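Local structure of GEO10716p1 (Drosophila melanogaster, 7BTG) at residues Met1-Val6 with Ala19-Leu24; Val26-Gln31 with Arg148-Tyr153; Asp32-Ser37 with Tyr77-Ile82. The protein probably removes phosphate from phosphorylated arginine side chains, as an arginine phosphatase of the low molecular weight protein tyrosine phosphatase family. The protein carries 1 engineered substitution. All coordinates share one frame; numbering follows the deposited sequence.

Interaction 1: residues Met1-Val6 with Ala19-Leu24. With PO4 (phosphate ion), chain C.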
loop_
_atom_site.group_PDB
_atom_site.type_symbol
_atom_site.label_atom_id
_atom_site.label_comp_id
_atom_site.label_asym_id
_atom_site.label_seq_id
_atom_site.Cartn_x
_atom_site.Cartn_y
_atom_site.Cartn_z
ATOM N N MET A 1 -12.369 4.753 -4.826
ATOM C CA MET A 1 -12.351 6.190 -4.603
ATOM C C MET A 1 -11.202 6.623 -3.673
ATOM O O MET A 1 -10.371 7.438 -4.072
ATOM C CB MET A 1 -13.688 6.665 -4.036
ATOM C CG MET A 1 -13.717 8.149 -3.640
ATOM S SD MET A 1 -15.240 8.680 -2.807
ATOM C CE MET A 1 -15.600 7.274 -1.749
ATOM N N LYS A 2 -11.143 6.098 -2.445
ATOM C CA LYS A 2 -10.110 6.486 -1.485
ATOM C C LYS A 2 -9.402 5.243 -0.954
ATOM O O LYS A 2 -10.030 4.380 -0.336
ATOM C CB LYS A 2 -10.719 7.299 -0.339
ATOM C CG LYS A 2 -11.468 8.543 -0.802
ATOM C CD LYS A 2 -11.564 9.600 0.300
ATOM C CE LYS A 2 -13.026 9.870 0.681
ATOM N NZ LYS A 2 -13.168 10.666 1.951
ATOM N N VAL A 3 -8.096 5.147 -1.194
ATOM C CA VAL A 3 -7.325 3.955 -0.858
ATOM C C VAL A 3 -6.076 4.372 -0.096
ATOM O O VAL A 3 -5.383 5.313 -0.503
ATOM C CB VAL A 3 -6.939 3.146 -2.108
ATOM C CG1 VAL A 3 -6.003 1.996 -1.725
ATOM C CG2 VAL A 3 -8.173 2.596 -2.797
ATOM N N LEU A 4 -5.792 3.664 1.001
ATOM C CA LEU A 4 -4.607 3.873 1.832
ATOM C C LEU A 4 -3.789 2.586 1.869
ATOM O O LEU A 4 -4.296 1.546 2.293
ATOM C CB LEU A 4 -5.013 4.282 3.250
ATOM C CG LEU A 4 -3.875 4.597 4.221
ATOM C CD1 LEU A 4 -3.196 5.895 3.825
ATOM C CD2 LEU A 4 -4.413 4.670 5.651
ATOM N N PHE A 5 -2.534 2.647 1.417
ATOM C CA PHE A 5 -1.629 1.513 1.543
ATOM C C PHE A 5 -0.830 1.641 2.837
ATOM O O PHE A 5 -0.405 2.737 3.208
ATOM C CB PHE A 5 -0.680 1.421 0.350
ATOM C CG PHE A 5 -1.354 1.046 -0.945
ATOM C CD1 PHE A 5 -1.810 -0.229 -1.154
ATOM C CD2 PHE A 5 -1.492 1.973 -1.970
ATOM C CE1 PHE A 5 -2.416 -0.589 -2.370
ATOM C CE2 PHE A 5 -2.095 1.619 -3.190
ATOM C CZ PHE A 5 -2.558 0.337 -3.378
ATOM N N VAL A 6 -0.629 0.519 3.532
ATOM C CA VAL A 6 0.018 0.541 4.840
ATOM C C VAL A 6 1.141 -0.481 4.883
ATOM O O VAL A 6 0.942 -1.654 4.546
ATOM C CB VAL A 6 -0.981 0.304 5.978
ATOM C CG1 VAL A 6 -0.232 0.176 7.330
ATOM C CG2 VAL A 6 -1.938 1.474 6.042
ATOM N N ALA A 19 2.386 4.935 -5.535
ATOM C CA ALA A 19 2.753 5.493 -6.830
ATOM C C ALA A 19 2.258 4.613 -7.978
ATOM O O ALA A 19 1.820 5.126 -9.018
ATOM C CB ALA A 19 4.268 5.659 -6.899
ATOM N N ILE A 20 2.326 3.288 -7.798
ATOM C CA ILE A 20 1.876 2.338 -8.816
ATOM C C ILE A 20 0.389 2.510 -9.101
ATOM O O ILE A 20 -0.036 2.608 -10.260
ATOM C CB ILE A 20 2.185 0.898 -8.374
ATOM C CG1 ILE A 20 3.624 0.537 -8.731
ATOM C CG2 ILE A 20 1.178 -0.081 -8.986
ATOM C CD1 ILE A 20 4.104 -0.747 -8.099
ATOM N N LEU A 21 -0.425 2.527 -8.048
ATOM C CA LEU A 21 -1.861 2.657 -8.233
ATOM C C LEU A 21 -2.211 4.035 -8.768
ATOM O O LEU A 21 -3.154 4.180 -9.559
ATOM C CB LEU A 21 -2.595 2.401 -6.917
ATOM C CG LEU A 21 -4.108 2.501 -7.087
ATOM C CD1 LEU A 21 -4.521 1.479 -8.137
ATOM C CD2 LEU A 21 -4.868 2.300 -5.776
ATOM N N LYS A 22 -1.471 5.059 -8.331
ATOM C CA LYS A 22 -1.653 6.393 -8.893
ATOM C C LYS A 22 -1.453 6.385 -10.407
ATOM O O LYS A 22 -2.224 7.017 -11.141
ATOM C CB LYS A 22 -0.700 7.385 -8.229
ATOM C CG LYS A 22 -1.339 8.182 -7.114
ATOM C CD LYS A 22 -0.311 8.946 -6.281
ATOM C CE LYS A 22 -1.019 9.782 -5.214
ATOM N NZ LYS A 22 -0.084 10.712 -4.535
ATOM N N HIS A 23 -0.432 5.662 -10.888
ATOM C CA HIS A 23 -0.198 5.549 -12.323
ATOM C C HIS A 23 -1.335 4.801 -13.008
ATOM O O HIS A 23 -1.879 5.267 -14.014
ATOM C CB HIS A 23 1.133 4.854 -12.594
ATOM C CG HIS A 23 1.490 4.774 -14.051
ATOM N ND1 HIS A 23 1.483 5.874 -14.885
ATOM C CD2 HIS A 23 1.857 3.721 -14.825
ATOM C CE1 HIS A 23 1.833 5.505 -16.106
ATOM N NE2 HIS A 23 2.066 4.204 -16.097
ATOM N N LEU A 24 -1.719 3.648 -12.462
ATOM C CA LEU A 24 -2.790 2.866 -13.066
ATOM C C LEU A 24 -4.055 3.694 -13.266
ATOM O O LEU A 24 -4.678 3.621 -14.333
ATOM C CB LEU A 24 -3.080 1.625 -12.218
ATOM C CG LEU A 24 -2.018 0.528 -12.277
ATOM C CD1 LEU A 24 -2.376 -0.590 -11.305
ATOM C CD2 LEU A 24 -1.837 -0.033 -13.704
HETATM P P PO4 C . 1.617 12.259 -1.186
HETATM O O1 PO4 C . 0.574 12.769 -2.158
HETATM O O2 PO4 C . 2.689 11.462 -1.907
HETATM O O3 PO4 C . 2.274 13.445 -0.527
HETATM O O4 PO4 C . 0.908 11.466 -0.093
#
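Lys22 NZ has two partners: a weak hydrogen bond of 3.2 Å runs to O1 of a phosphate ion, probably from the crystallisation liquor, and Glu18, one turn earlier on the same helix, adds a salt bridge. The lysine chain is extended beyond CG and carries its ammonium to the phosphate; His66 ND1 gives the phosphate a further partner. The join between strand and helix is made by other, apolar side chains. Leu21 has CG anti to its own N (chi1 -179°), which directs the branch from helix 13-27 toward strand 2-7. Its CB lies 3.8 Å from Phe5 CE2, at the edge of the ring and near the ring plane. Leu21 CD2 sits 3.9 Å from Phe5 CZ, and the two side chains cross at about a right angle. Val3, two residues back on the strand, completes the group: its CG1 is 4.2 Å from Leu21 CD2 and covers one face of Phe5, 4.1 Å above the ring plane and offset toward the rim. Phe83 and Cys146 also meet the phenyl ring, and Val35 touches both Phe5 and Leu21. This is the strand-to-helix half of a beta-alpha-beta unit, closed by strand 34-39. With only carbon meeting carbon, the fit of shapes holds helix to sheet here, whereas the charged end of Lys22 interacts with an ion apart from that core.

Interaction 2: residues Val26-Gln31 with Arg148-Tyr153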
loop_
_atom_site.group_PDB
_atom_site.type_symbol
_atom_site.label_atom_id
_atom_site.label_comp_id
_atom_site.label_asym_id
_atom_site.label_seq_id
_atom_site.Cartn_x
_atom_site.Cartn_y
_atom_site.Cartn_z
ATOM N N VAL A 26 -4.465 6.862 -13.711
ATOM C CA VAL A 26 -4.392 7.829 -14.800
ATOM C C VAL A 26 -4.336 7.105 -16.145
ATOM O O VAL A 26 -5.026 7.493 -17.093
ATOM C CB VAL A 26 -3.212 8.808 -14.603
ATOM C CG1 VAL A 26 -3.209 9.352 -13.193
ATOM C CG2 VAL A 26 -1.864 8.191 -14.948
ATOM N N LYS A 27 -3.560 6.017 -16.237
ATOM C CA LYS A 27 -3.503 5.239 -17.472
ATOM C C LYS A 27 -4.845 4.595 -17.772
ATOM O O LYS A 27 -5.140 4.279 -18.930
ATOM C CB LYS A 27 -2.411 4.168 -17.377
ATOM C CG LYS A 27 -1.946 3.592 -18.714
ATOM C CD LYS A 27 -1.382 2.158 -18.572
ATOM C CE LYS A 27 -2.490 1.119 -18.269
ATOM N NZ LYS A 27 -3.491 0.941 -19.392
ATOM N N ARG A 28 -5.665 4.383 -16.746
ATOM C CA ARG A 28 -7.048 3.971 -16.929
ATOM C C ARG A 28 -8.012 5.142 -16.929
ATOM O O ARG A 28 -9.215 4.923 -17.106
ATOM C CB ARG A 28 -7.475 2.995 -15.833
ATOM C CG ARG A 28 -7.456 1.536 -16.233
ATOM C CD ARG A 28 -6.059 0.947 -16.219
ATOM N NE ARG A 28 -6.087 -0.343 -15.540
ATOM C CZ ARG A 28 -5.163 -1.285 -15.666
ATOM N NH1 ARG A 28 -4.111 -1.099 -16.460
ATOM N NH2 ARG A 28 -5.298 -2.416 -14.991
ATOM N N ASN A 29 -7.520 6.360 -16.683
ATOM C CA ASN A 29 -8.329 7.578 -16.747
ATOM C C ASN A 29 -9.536 7.515 -15.808
ATOM O O ASN A 29 -10.659 7.853 -16.188
ATOM C CB ASN A 29 -8.767 7.848 -18.190
ATOM C CG ASN A 29 -9.137 9.301 -18.433
ATOM O OD1 ASN A 29 -8.278 10.122 -18.760
ATOM N ND2 ASN A 29 -10.419 9.626 -18.281
ATOM N N LEU A 30 -9.312 7.101 -14.566
ATOM C CA LEU A 30 -10.417 6.929 -13.632
ATOM C C LEU A 30 -10.684 8.189 -12.818
ATOM O O LEU A 30 -9.825 9.053 -12.642
ATOM C CB LEU A 30 -10.158 5.773 -12.663
ATOM C CG LEU A 30 -9.817 4.376 -13.164
ATOM C CD1 LEU A 30 -10.036 3.402 -12.024
ATOM C CD2 LEU A 30 -10.651 3.999 -14.373
ATOM N N GLN A 31 -11.899 8.261 -12.294
ATOM C CA GLN A 31 -12.302 9.273 -11.329
ATOM C C GLN A 31 -13.231 8.576 -10.338
ATOM O O GLN A 31 -13.749 7.504 -10.665
ATOM C CB GLN A 31 -13.008 10.434 -12.027
ATOM C CG GLN A 31 -12.110 11.267 -12.928
ATOM C CD GLN A 31 -12.609 11.304 -14.372
ATOM O OE1 GLN A 31 -13.649 11.887 -14.653
ATOM N NE2 GLN A 31 -11.850 10.714 -15.291
ATOM N N ARG A 148 -5.355 -6.775 -10.257
ATOM C CA ARG A 148 -6.541 -7.588 -10.008
ATOM C C ARG A 148 -7.541 -6.856 -9.131
ATOM O O ARG A 148 -8.750 -7.030 -9.303
ATOM C CB ARG A 148 -6.140 -8.933 -9.407
ATOM C CG ARG A 148 -5.242 -9.691 -10.352
ATOM C CD ARG A 148 -5.218 -11.159 -10.116
ATOM N NE ARG A 148 -4.298 -11.792 -11.055
ATOM C CZ ARG A 148 -4.629 -12.185 -12.284
ATOM N NH1 ARG A 148 -5.863 -12.020 -12.726
ATOM N NH2 ARG A 148 -3.722 -12.744 -13.071
ATOM N N PHE A 149 -7.066 -6.003 -8.224
ATOM C CA PHE A 149 -7.984 -5.226 -7.399
ATOM C C PHE A 149 -8.845 -4.298 -8.247
ATOM O O PHE A 149 -10.055 -4.177 -8.020
ATOM C CB PHE A 149 -7.215 -4.425 -6.348
ATOM C CG PHE A 149 -8.033 -3.319 -5.725
ATOM C CD1 PHE A 149 -7.744 -1.990 -5.990
ATOM C CD2 PHE A 149 -9.102 -3.610 -4.915
ATOM C CE1 PHE A 149 -8.481 -0.970 -5.430
ATOM C CE2 PHE A 149 -9.863 -2.592 -4.352
ATOM C CZ PHE A 149 -9.551 -1.272 -4.616
ATOM N N LEU A 150 -8.232 -3.606 -9.213
ATOM C CA LEU A 150 -8.999 -2.678 -10.042
ATOM C C LEU A 150 -10.005 -3.431 -10.903
ATOM O O LEU A 150 -11.156 -3.003 -11.050
ATOM C CB LEU A 150 -8.057 -1.858 -10.921
ATOM C CG LEU A 150 -7.184 -0.763 -10.307
ATOM C CD1 LEU A 150 -6.101 -0.400 -11.299
ATOM C CD2 LEU A 150 -8.011 0.462 -9.953
ATOM N N GLN A 151 -9.579 -4.564 -11.463
ATOM C CA GLN A 151 -10.456 -5.434 -12.231
ATOM C C GLN A 151 -11.680 -5.835 -11.433
ATOM O O GLN A 151 -12.761 -6.006 -12.004
ATOM C CB GLN A 151 -9.673 -6.670 -12.669
ATOM C CG GLN A 151 -10.429 -7.634 -13.551
ATOM C CD GLN A 151 -10.026 -9.085 -13.313
ATOM O OE1 GLN A 151 -8.841 -9.423 -13.325
ATOM N NE2 GLN A 151 -11.015 -9.948 -13.085
ATOM N N HIS A 152 -11.539 -5.971 -10.110
ATOM C CA HIS A 152 -12.648 -6.435 -9.284
ATOM C C HIS A 152 -13.568 -5.303 -8.864
ATOM O O HIS A 152 -14.774 -5.518 -8.719
ATOM C CB HIS A 152 -12.124 -7.154 -8.040
ATOM C CG HIS A 152 -11.375 -8.417 -8.343
ATOM N ND1 HIS A 152 -10.744 -8.641 -9.551
ATOM C CD2 HIS A 152 -11.164 -9.531 -7.598
ATOM C CE1 HIS A 152 -10.172 -9.833 -9.536
ATOM N NE2 HIS A 152 -10.413 -10.394 -8.362
ATOM N N TYR A 153 -13.030 -4.097 -8.667
ATOM C CA TYR A 153 -13.874 -2.997 -8.219
ATOM C C TYR A 153 -14.740 -2.464 -9.352
ATOM O O TYR A 153 -15.871 -2.030 -9.111
ATOM C CB TYR A 153 -13.014 -1.886 -7.609
ATOM C CG TYR A 153 -13.657 -0.513 -7.628
ATOM C CD1 TYR A 153 -14.445 -0.066 -6.572
ATOM C CD2 TYR A 153 -13.472 0.338 -8.715
ATOM C CE1 TYR A 153 -15.029 1.203 -6.604
ATOM C CE2 TYR A 153 -14.048 1.588 -8.759
ATOM C CZ TYR A 153 -14.823 2.022 -7.707
ATOM O OH TYR A 153 -15.388 3.283 -7.782
#
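Leu30 and Leu150 both hold CG anti to the carbonyl carbon (chi1 -54° and -72°), and these torsions extend their branches until Leu30 CD1 and Leu150 CD2 meet at 4.1 Å. The two side chains cross obliquely, methyl against methyl. The other branch of Leu150 meets Arg28: CD1 lies 4.2 Å from Arg28 NE and approaches the guanidinium obliquely. Leu150 is buried, whereas Arg28 and Leu30 remain partly exposed. Lys27 CE lies in the guanidinium plane at its edge, and Arg28 NH2 has a long, weak ion pair with Glu147. Arg28 also touches a crystal neighbour, which may influence its pose. The backbone between the two partners turns at Asn29, whose positive phi (57°) ends helix 13-27 in a Schellman motif; its N bonds to Val26 O at 2.8 Å. That turn redirects the chain and brings Leu30 to face helix 133-154. The contact buries 135 Å² and joins the two elements through side chains. Further in, Leu150 rests on Leu21 and Leu24 of helix 13-27 and on Trp33, placing the contact where the C-terminal end of helix 13-27 and the lead-in to strand 34-39 lie beside the last helix.

Interaction 3: residues Asp32-Ser37 with Tyr77-Ile82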
loop_
_atom_site.group_PDB
_atom_site.type_symbol
_atom_site.label_atom_id
_atom_site.label_comp_id
_atom_site.label_asym_id
_atom_site.label_seq_id
_atom_site.Cartn_x
_atom_site.Cartn_y
_atom_site.Cartn_z
ATOM N N ASP A 32 -13.437 9.110 -9.135
ATOM C CA ASP A 32 -12.666 10.190 -8.554
ATOM C C ASP A 32 -11.816 9.547 -7.467
ATOM O O ASP A 32 -12.293 9.313 -6.354
ATOM C CB ASP A 32 -13.578 11.273 -7.987
ATOM C CG ASP A 32 -12.855 12.591 -7.772
ATOM O OD1 ASP A 32 -11.617 12.623 -7.990
ATOM O OD2 ASP A 32 -13.529 13.585 -7.388
ATOM N N TRP A 33 -10.565 9.247 -7.810
ATOM C CA TRP A 33 -9.711 8.383 -7.013
ATOM C C TRP A 33 -8.714 9.195 -6.209
ATOM O O TRP A 33 -8.159 10.185 -6.694
ATOM C CB TRP A 33 -8.962 7.391 -7.898
ATOM C CG TRP A 33 -9.790 6.205 -8.290
ATOM C CD1 TRP A 33 -10.893 6.203 -9.098
ATOM C CD2 TRP A 33 -9.582 4.850 -7.896
ATOM N NE1 TRP A 33 -11.386 4.929 -9.226
ATOM C CE2 TRP A 33 -10.596 4.077 -8.500
ATOM C CE3 TRP A 33 -8.637 4.212 -7.092
ATOM C CZ2 TRP A 33 -10.689 2.700 -8.322
ATOM C CZ3 TRP A 33 -8.732 2.846 -6.918
ATOM C CH2 TRP A 33 -9.747 2.105 -7.527
ATOM N N TYR A 34 -8.493 8.760 -4.975
ATOM C CA TYR A 34 -7.465 9.319 -4.113
ATOM C C TYR A 34 -6.671 8.177 -3.488
ATOM O O TYR A 34 -7.251 7.244 -2.922
ATOM C CB TYR A 34 -8.079 10.209 -3.040
ATOM C CG TYR A 34 -7.053 10.783 -2.110
ATOM C CD1 TYR A 34 -6.051 11.605 -2.590
ATOM C CD2 TYR A 34 -7.073 10.491 -0.753
ATOM C CE1 TYR A 34 -5.103 12.134 -1.745
ATOM C CE2 TYR A 34 -6.131 11.018 0.101
ATOM C CZ TYR A 34 -5.147 11.837 -0.402
ATOM O OH TYR A 34 -4.193 12.372 0.433
ATOM N N VAL A 35 -5.355 8.247 -3.608
ATOM C CA VAL A 35 -4.455 7.195 -3.158
ATOM C C VAL A 35 -3.420 7.831 -2.240
ATOM O O VAL A 35 -2.928 8.928 -2.519
ATOM C CB VAL A 35 -3.777 6.486 -4.351
ATOM C CG1 VAL A 35 -2.964 5.287 -3.887
ATOM C CG2 VAL A 35 -4.815 6.061 -5.377
ATOM N N ASP A 36 -3.102 7.153 -1.140
ATOM C CA ASP A 36 -2.173 7.680 -0.148
ATOM C C ASP A 36 -1.483 6.503 0.534
ATOM O O ASP A 36 -1.791 5.339 0.263
ATOM C CB ASP A 36 -2.904 8.585 0.861
ATOM C CG ASP A 36 -1.947 9.380 1.744
ATOM O OD1 ASP A 36 -2.368 9.826 2.840
ATOM O OD2 ASP A 36 -0.770 9.541 1.345
ATOM N N SER A 37 -0.547 6.798 1.437
ATOM C CA SER A 37 0.062 5.706 2.182
ATOM C C SER A 37 0.513 6.202 3.551
ATOM O O SER A 37 0.676 7.405 3.784
ATOM C CB SER A 37 1.218 5.057 1.408
ATOM O OG SER A 37 2.316 5.935 1.219
ATOM N N TYR A 77 -11.579 6.560 8.993
ATOM C CA TYR A 77 -12.867 7.076 8.558
ATOM C C TYR A 77 -12.825 7.713 7.176
ATOM O O TYR A 77 -13.887 7.924 6.582
ATOM C CB TYR A 77 -13.384 8.117 9.556
ATOM C CG TYR A 77 -13.569 7.594 10.966
ATOM C CD1 TYR A 77 -14.656 6.803 11.291
ATOM C CD2 TYR A 77 -12.666 7.901 11.964
ATOM C CE1 TYR A 77 -14.835 6.339 12.566
ATOM C CE2 TYR A 77 -12.841 7.439 13.249
ATOM C CZ TYR A 77 -13.927 6.667 13.540
ATOM O OH TYR A 77 -14.107 6.199 14.807
ATOM N N ASP A 78 -11.637 8.018 6.652
ATOM C CA ASP A 78 -11.501 8.736 5.393
ATOM C C ASP A 78 -11.098 7.852 4.217
ATOM O O ASP A 78 -10.788 8.385 3.154
ATOM C CB ASP A 78 -10.476 9.865 5.531
ATOM C CG ASP A 78 -10.893 10.918 6.547
ATOM O OD1 ASP A 78 -12.114 11.109 6.766
ATOM O OD2 ASP A 78 -9.985 11.553 7.125
ATOM N N PHE A 79 -11.055 6.532 4.366
ATOM C CA PHE A 79 -10.653 5.709 3.234
ATOM C C PHE A 79 -11.627 4.558 3.065
ATOM O O PHE A 79 -12.251 4.106 4.027
ATOM C CB PHE A 79 -9.216 5.179 3.375
ATOM C CG PHE A 79 -8.167 6.237 3.192
ATOM C CD1 PHE A 79 -7.645 6.497 1.939
ATOM C CD2 PHE A 79 -7.723 6.995 4.271
ATOM C CE1 PHE A 79 -6.692 7.493 1.764
ATOM C CE2 PHE A 79 -6.776 7.978 4.108
ATOM C CZ PHE A 79 -6.252 8.233 2.858
ATOM N N ASP A 80 -11.768 4.109 1.819
ATOM C CA ASP A 80 -12.616 2.967 1.504
ATOM C C ASP A 80 -11.864 1.652 1.665
ATOM O O ASP A 80 -12.437 0.648 2.102
ATOM C CB ASP A 80 -13.155 3.089 0.068
ATOM C CG ASP A 80 -13.835 4.434 -0.192
ATOM O OD1 ASP A 80 -14.844 4.744 0.481
ATOM O OD2 ASP A 80 -13.359 5.182 -1.070
ATOM N N TYR A 81 -10.594 1.642 1.289
ATOM C CA TYR A 81 -9.737 0.477 1.426
ATOM C C TYR A 81 -8.473 0.907 2.146
ATOM O O TYR A 81 -7.938 1.981 1.866
ATOM C CB TYR A 81 -9.402 -0.136 0.057
ATOM C CG TYR A 81 -10.566 -0.893 -0.514
ATOM C CD1 TYR A 81 -10.684 -2.251 -0.305
ATOM C CD2 TYR A 81 -11.580 -0.236 -1.227
ATOM C CE1 TYR A 81 -11.764 -2.962 -0.798
ATOM C CE2 TYR A 81 -12.668 -0.942 -1.743
ATOM C CZ TYR A 81 -12.752 -2.311 -1.518
ATOM O OH TYR A 81 -13.812 -3.059 -1.994
ATOM N N ILE A 82 -8.032 0.092 3.097
ATOM C CA ILE A 82 -6.714 0.206 3.711
ATOM C C ILE A 82 -6.036 -1.142 3.526
ATOM O O ILE A 82 -6.540 -2.165 4.002
ATOM C CB ILE A 82 -6.793 0.586 5.196
ATOM C CG1 ILE A 82 -7.480 1.938 5.369
ATOM C CG2 ILE A 82 -5.425 0.627 5.781
ATOM C CD1 ILE A 82 -7.669 2.330 6.818
#
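Phe79 meets Tyr34 and Asp36 with the far end of its ring. Phe79 CZ lies 3.9 Å from Tyr34 CE2, while the adjoining Phe79 CE1 is 3.9 Å from Tyr34 CD2, and the two rings meet obliquely. Asp36 approaches the same end of Phe79 through its methylene: CB is 3.9 Å from Phe79 CZ, and the carboxylate plane is turned 33° from the ring plane. Tyr34 and Asp36 are two residues apart on strand 34-39 and therefore project from the same face of it; both have CG anti to the backbone N (chi1 179° and -168°), which brings them toward Phe79. Phe79 itself has CG anti to the carbonyl carbon, swinging its ring toward that strand.

The contact reaches across strand 2-7 in the parallel sheet of this alpha/beta fold, whose order is 34-39, 2-7, 81-84, 107-110. Phe79, just ahead of strand 81-84, passes over that middle strand and also touches Lys2 and Leu4. Asp36 OD1 forms a salt bridge to Arg69, which helps set the carboxylate's orientation beside the ring. Its other oxygen, OD2, takes a weak bond of 2.8 Å from Ser37 N. Ser37 points the other way, and its OG is bonded to Glu18 and Asn10. Further out, Tyr34 and Asp36 form backbone hydrogen bonds with strand 2-7, Tyr34 with Met1 and Val3, Asp36 with Val3 and Phe5, while Val35 between them directs its side chain away from Phe79 toward helix 13-27.

Overall arrangement
Interactions 1 and 2 lie 10 Å apart between centres and join through Leu150, whose CD1 is 3.7 Å from Leu24 CD1. Interactions 1 and 3, 8 Å apart between centres, meet in the same sheet, strand 2-7 lying between the two strands of interaction 3: Lys2 N is 2.8 Å from Asp80 OD2. Between interactions 2 and 3, whose centres are 14 Å apart, Trp33 makes the bridge, its CH2 3.4 Å from Leu150 CD2. The phosphate near Lys22 also lies about 3 Å from the Asp36 side chain, so both contacts border one ion. In this family the signature phosphate-binding loop connects the first strand to the following helix, which interaction 1 packs together.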